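Local coordinates for protein probable enoyl-CoA hydratase/isomerase (Pseudomonas aeruginosa PAO1, PDB 5YLO) that probably shifts the double bond of unsaturated enoyl-CoA thioesters from the Delta3 to the Delta2 position, preparing them for fatty acid beta-oxidation, at residues G196-A199 with A200-S204; L217-G220 with A221-L225. All blocks are in the same frame, centred on the assembly; numbering follows the deposited sequence.

Overall arrangement
Contacts 1 and 2 lie in series near the C-terminal end of the modelled chain. Contact 1 (196-204) is the last nine residues of helix 191-204, which packs on the mixed sheet of the crotonase-like core; contact 2 (217-225) is the last turn of the next helix, 207-220, and the loop leading to helix 225-232. Their centres are about 27 Å apart and their nearest atoms about 11 Å, so they do not touch. What they share is the second subunit, which meets both. Contact 1 is partly buried, whereas contact 2 is a surface turn, where a glycerol, probably from the crystallisation liquor, comes about 3 Å from the side chain of Ala221.

Contact 1: residues G196-A199 with A200-S204; sequences GAFA and ARLAS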
ATOM      1  N   GLY A 196      12.446   7.589 -24.024  1.00 55.37           N
ATOM      2  CA  GLY A 196      13.740   7.119 -24.491  1.00 56.35           C
ATOM      3  C   GLY A 196      14.853   7.392 -23.500  1.00 56.34           C
ATOM      4  O   GLY A 196      15.710   6.537 -23.264  1.00 56.68           O
ATOM      5  N   ALA A 197      14.854   8.585 -22.902  1.00 57.35           N
ATOM      6  CA  ALA A 197      15.871   8.910 -21.908  1.00 61.55           C
ATOM      7  C   ALA A 197      15.726   8.038 -20.669  1.00 59.54           C
ATOM      8  O   ALA A 197      16.726   7.562 -20.117  1.00 60.10           O
ATOM      9  CB  ALA A 197      15.789  10.391 -21.539  1.00 59.46           C
ATOM     10  N   PHE A 198      14.490   7.812 -20.220  1.00 57.83           N
ATOM     11  CA  PHE A 198      14.276   6.971 -19.047  1.00 59.97           C
ATOM     12  C   PHE A 198      14.649   5.523 -19.340  1.00 53.97           C
ATOM     13  O   PHE A 198      15.348   4.877 -18.550  1.00 58.35           O
ATOM     14  CB  PHE A 198      12.823   7.079 -18.578  1.00 53.96           C
ATOM     15  CG  PHE A 198      12.514   6.247 -17.365  1.00 59.26           C
ATOM     16  CD1 PHE A 198      13.140   6.503 -16.155  1.00 53.14           C
ATOM     17  CD2 PHE A 198      11.594   5.212 -17.433  1.00 54.58           C
ATOM     18  CE1 PHE A 198      12.861   5.739 -15.035  1.00 45.12           C
ATOM     19  CE2 PHE A 198      11.308   4.443 -16.315  1.00 47.18           C
ATOM     20  CZ  PHE A 198      11.944   4.708 -15.116  1.00 47.82           C
ATOM     21  N   ALA A 199      14.204   4.998 -20.482  1.00 47.08           N
ATOM     22  CA  ALA A 199      14.560   3.638 -20.863  1.00 47.51           C
ATOM     23  C   ALA A 199      16.047   3.488 -21.148  1.00 57.92           C
ATOM     24  O   ALA A 199      16.571   2.373 -21.064  1.00 63.45           O
ATOM     25  CB  ALA A 199      13.745   3.199 -22.079  1.00 48.22           C
ATOM     26  N   ALA A 200      16.742   4.583 -21.463  1.00 66.51           N
ATOM     27  CA  ALA A 200      18.170   4.488 -21.750  1.00 65.20           C
ATOM     28  C   ALA A 200      18.978   4.225 -20.487  1.00 66.84           C
ATOM     29  O   ALA A 200      19.890   3.390 -20.491  1.00 76.86           O
ATOM     30  CB  ALA A 200      18.662   5.760 -22.435  1.00 70.55           C
ATOM     31  N   ARG A 201      18.673   4.937 -19.399  1.00 65.61           N
ATOM     32  CA  ARG A 201      19.407   4.713 -18.158  1.00 71.48           C
ATOM     33  C   ARG A 201      19.009   3.396 -17.507  1.00 60.11           C
ATOM     34  O   ARG A 201      19.828   2.775 -16.819  1.00 58.97           O
ATOM     35  CB  ARG A 201      19.201   5.888 -17.200  1.00 67.17           C
ATOM     36  CG  ARG A 201      17.759   6.317 -17.019  1.00 70.25           C
ATOM     37  CD  ARG A 201      17.670   7.607 -16.217  1.00 72.51           C
ATOM     38  NE  ARG A 201      18.464   7.546 -14.993  1.00 66.33           N
ATOM     39  CZ  ARG A 201      18.320   8.374 -13.963  1.00 68.87           C
ATOM     40  NH1 ARG A 201      17.399   9.329 -14.000  1.00 63.98           N
ATOM     41  NH2 ARG A 201      19.089   8.244 -12.891  1.00 68.43           N
ATOM     42  N   LEU A 202      17.768   2.949 -17.715  1.00 57.66           N
ATOM     43  CA  LEU A 202      17.409   1.587 -17.339  1.00 58.33           C
ATOM     44  C   LEU A 202      18.213   0.575 -18.143  1.00 62.19           C
ATOM     45  O   LEU A 202      18.709  -0.417 -17.595  1.00 70.23           O
ATOM     46  CB  LEU A 202      15.911   1.356 -17.543  1.00 58.83           C
ATOM     47  CG  LEU A 202      14.944   1.882 -16.483  1.00 55.98           C
ATOM     48  CD1 LEU A 202      13.513   1.665 -16.941  1.00 51.48           C
ATOM     49  CD2 LEU A 202      15.188   1.192 -15.153  1.00 51.64           C
ATOM     50  N   ALA A 203      18.358   0.813 -19.448  1.00 54.47           N
ATOM     51  CA  ALA A 203      19.113  -0.107 -20.290  1.00 62.91           C
ATOM     52  C   ALA A 203      20.600  -0.088 -19.958  1.00 66.20           C
ATOM     53  O   ALA A 203      21.299  -1.076 -20.208  1.00 72.28           O
ATOM     54  CB  ALA A 203      18.892   0.228 -21.765  1.00 61.62           C
ATOM     55  N   SER A 204      21.101   1.011 -19.391  1.00 75.74           N
ATOM     56  CA  SER A 204      22.514   1.093 -19.044  1.00 80.83           C
ATOM     57  C   SER A 204      22.861   0.297 -17.793  1.00 80.43           C
ATOM     58  O   SER A 204      24.032  -0.048 -17.601  1.00 81.97           O
ATOM     59  CB  SER A 204      22.934   2.552 -18.846  1.00 75.92           C
ATOM     60  OG  SER A 204      22.616   3.006 -17.541  1.00 69.10           O
TER
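Phe198 and Leu202 meet one helical turn apart, with CG of Leu202 over one face of the phenyl ring and its CD1 methyl 3.6 Å from CE2 of Phe198. Phe198 CG is trans to the backbone N (chi1 -180°), which places the ring where that methyl can reach it, and the flat ring and the branched leucine make a close apolar pair that suits a buried position. Phe198 also packs edge-to-face on Phe124. Beneath them the backbone is well bonded: Leu202 N donates to Phe198 O at 3.2 Å, and Ala203 N to Ala199 O at 2.9 Å. Ala199 and Ala203, both buried, are small enough to bring the helix close to Ile15, Val54 and Ala52.

The other side is looser. Ala197 and Ala200 are exposed, and the bonds from Ala200 N to Gly196 O (2.9 Å) and from Arg201 N to Ala197 O (3.3 Å) are both weak. Arg201 lays its CG 3.2 Å from Phe198 O, then bends at chi3 (-49°) and carries its charge off the helix, where NH2 forms long, weak ion pairs with Asp168 and Glu169 of the second subunit. That subunit also packs Arg163, Leu167 and Phe166 on Phe198, Arg201 and Leu202 respectively. The result is an amphipathic helix laid against strands of the mixed beta sheet, as in the crotonase-like fold.

Contact 2: residues L217-G220 with A221-L225; sequences LRDG and AGRSL
Arg223 starts with CG between its backbone N and carbonyl carbon (chi1 82°), and two further bends, at chi2 (-116°) and chi3 (-62°), fold its chain back over Asp219. The guanidinium presents one face to CB of Asp219, with NH1 only 3.2 Å from that carbon. This is contact with the aliphatic root of the aspartate rather than a salt bridge: OD2 of Asp219 stays 4.4 Å from NH1 of Arg223, well out of the guanidinium plane, so any attraction between the charges is probably weak and not directed along an N-H. NH1 instead donates to Gln228 OE1, which helps fix the end of the arginine. Lower down, CD of Arg223 passes 3.6 Å from CA of the buried Gly220 and 3.2 Å from Asp219 O.

The backbone turns through bonds between residues three apart. Gly222 N donates to Asp219 O at 3.2 Å, while the bonds from Ala221 N to Arg218 O and from Arg223 N to Gly220 O are weak. Carbonyls Gly220 O and Arg223 O come within 3.1 Å of each other, and each is met by a donor of the second subunit, Arg154 NH2 and Trp150 NE1 respectively. Ser224 then caps the following helix, its OG accepting from Glu227 N. The whole is a helix-to-helix connection made by a type I beta turn, from Gly220 to Arg223, running into a serine N-cap.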
ATOM      1  N   LEU A 217      10.864  -8.654  -5.549  1.00 42.43           N
ATOM      2  CA  LEU A 217       9.757  -7.747  -5.264  1.00 37.32           C
ATOM      3  C   LEU A 217       8.424  -8.474  -5.360  1.00 30.14           C
ATOM      4  O   LEU A 217       7.570  -8.359  -4.474  1.00 36.37           O
ATOM      5  CB  LEU A 217       9.782  -6.564  -6.234  1.00 36.77           C
ATOM      6  CG  LEU A 217      10.903  -5.531  -6.128  1.00 38.89           C
ATOM      7  CD1 LEU A 217      11.008  -4.755  -7.428  1.00 33.61           C
ATOM      8  CD2 LEU A 217      10.642  -4.586  -4.970  1.00 33.01           C
ATOM      9  N   ARG A 218       8.238  -9.242  -6.435  1.00 38.21           N
ATOM     10  CA  ARG A 218       6.971  -9.927  -6.659  1.00 38.03           C
ATOM     11  C   ARG A 218       6.763 -11.044  -5.643  1.00 40.49           C
ATOM     12  O   ARG A 218       5.693 -11.146  -5.031  1.00 49.00           O
ATOM     13  CB  ARG A 218       6.930 -10.468  -8.089  1.00 38.96           C
ATOM     14  CG  ARG A 218       5.615 -11.097  -8.508  1.00 40.09           C
ATOM     15  CD  ARG A 218       5.597 -11.378 -10.007  1.00 46.44           C
ATOM     16  NE  ARG A 218       6.718 -12.216 -10.432  1.00 58.60           N
ATOM     17  CZ  ARG A 218       7.790 -11.764 -11.077  1.00 55.12           C
ATOM     18  NH1 ARG A 218       7.893 -10.478 -11.383  1.00 51.67           N
ATOM     19  NH2 ARG A 218       8.759 -12.601 -11.421  1.00 53.74           N
ATOM     20  N   ASP A 219       7.779 -11.888  -5.440  1.00 33.98           N
ATOM     21  CA  ASP A 219       7.647 -12.972  -4.473  1.00 48.25           C
ATOM     22  C   ASP A 219       7.503 -12.446  -3.050  1.00 43.24           C
ATOM     23  O   ASP A 219       6.809 -13.059  -2.231  1.00 36.57           O
ATOM     24  CB  ASP A 219       8.847 -13.917  -4.563  1.00 52.93           C
ATOM     25  CG  ASP A 219       8.861 -14.737  -5.842  1.00 54.71           C
ATOM     26  OD1 ASP A 219       7.837 -14.750  -6.557  1.00 40.19           O
ATOM     27  OD2 ASP A 219       9.899 -15.376  -6.125  1.00 55.18           O
ATOM     28  N   GLY A 220       8.139 -11.313  -2.739  1.00 42.67           N
ATOM     29  CA  GLY A 220       8.118 -10.779  -1.387  1.00 35.87           C
ATOM     30  C   GLY A 220       6.750 -10.345  -0.901  1.00 33.58           C
ATOM     31  O   GLY A 220       6.533 -10.268   0.312  1.00 34.95           O
ATOM     32  N   ALA A 221       5.826 -10.057  -1.820  1.00 31.82           N
ATOM     33  CA  ALA A 221       4.479  -9.645  -1.437  1.00 33.64           C
ATOM     34  C   ALA A 221       3.707 -10.741  -0.714  1.00 39.75           C
ATOM     35  O   ALA A 221       2.807 -10.427   0.071  1.00 35.88           O
ATOM     36  CB  ALA A 221       3.700  -9.193  -2.673  1.00 29.97           C
ATOM     37  N   GLY A 222       4.040 -12.008  -0.944  1.00 40.44           N
ATOM     38  CA  GLY A 222       3.321 -13.112  -0.351  1.00 36.90           C
ATOM     39  C   GLY A 222       3.992 -13.795   0.817  1.00 40.32           C
ATOM     40  O   GLY A 222       3.442 -14.772   1.337  1.00 42.24           O
ATOM     41  N   ARG A 223       5.157 -13.320   1.255  1.00 56.47           N
ATOM     42  CA  ARG A 223       5.862 -13.929   2.372  1.00 51.94           C
ATOM     43  C   ARG A 223       6.306 -12.855   3.359  1.00 37.22           C
ATOM     44  O   ARG A 223       6.375 -11.667   3.031  1.00 31.08           O
ATOM     45  CB  ARG A 223       7.070 -14.752   1.893  1.00 45.77           C
ATOM     46  CG  ARG A 223       8.316 -13.940   1.625  1.00 45.41           C
ATOM     47  CD  ARG A 223       8.718 -13.976   0.162  1.00 61.43           C
ATOM     48  NE  ARG A 223       9.046 -15.317  -0.316  1.00 52.40           N
ATOM     49  CZ  ARG A 223       9.910 -15.566  -1.296  1.00 47.09           C
ATOM     50  NH1 ARG A 223      10.551 -14.567  -1.891  1.00 38.79           N
ATOM     51  NH2 ARG A 223      10.147 -16.813  -1.676  1.00 52.35           N
ATOM     52  N   SER A 224       6.597 -13.291   4.582  1.00 31.88           N
ATOM     53  CA  SER A 224       7.044 -12.383   5.626  1.00 32.32           C
ATOM     54  C   SER A 224       8.459 -11.892   5.322  1.00 30.73           C
ATOM     55  O   SER A 224       9.106 -12.320   4.362  1.00 42.73           O
ATOM     56  CB  SER A 224       6.990 -13.071   6.988  1.00 31.96           C
ATOM     57  OG  SER A 224       7.960 -14.102   7.076  1.00 35.60           O
ATOM     58  N   LEU A 225       8.949 -10.976   6.158  1.00 34.85           N
ATOM     59  CA  LEU A 225      10.322 -10.515   5.990  1.00 37.33           C
ATOM     60  C   LEU A 225      11.309 -11.642   6.259  1.00 35.10           C
ATOM     61  O   LEU A 225      12.272 -11.823   5.505  1.00 36.05           O
ATOM     62  CB  LEU A 225      10.603  -9.323   6.904  1.00 35.60           C
ATOM     63  CG  LEU A 225      12.052  -8.828   6.901  1.00 37.14           C
ATOM     64  CD1 LEU A 225      12.459  -8.302   5.532  1.00 31.01           C
ATOM     65  CD2 LEU A 225      12.262  -7.769   7.966  1.00 38.64           C
TER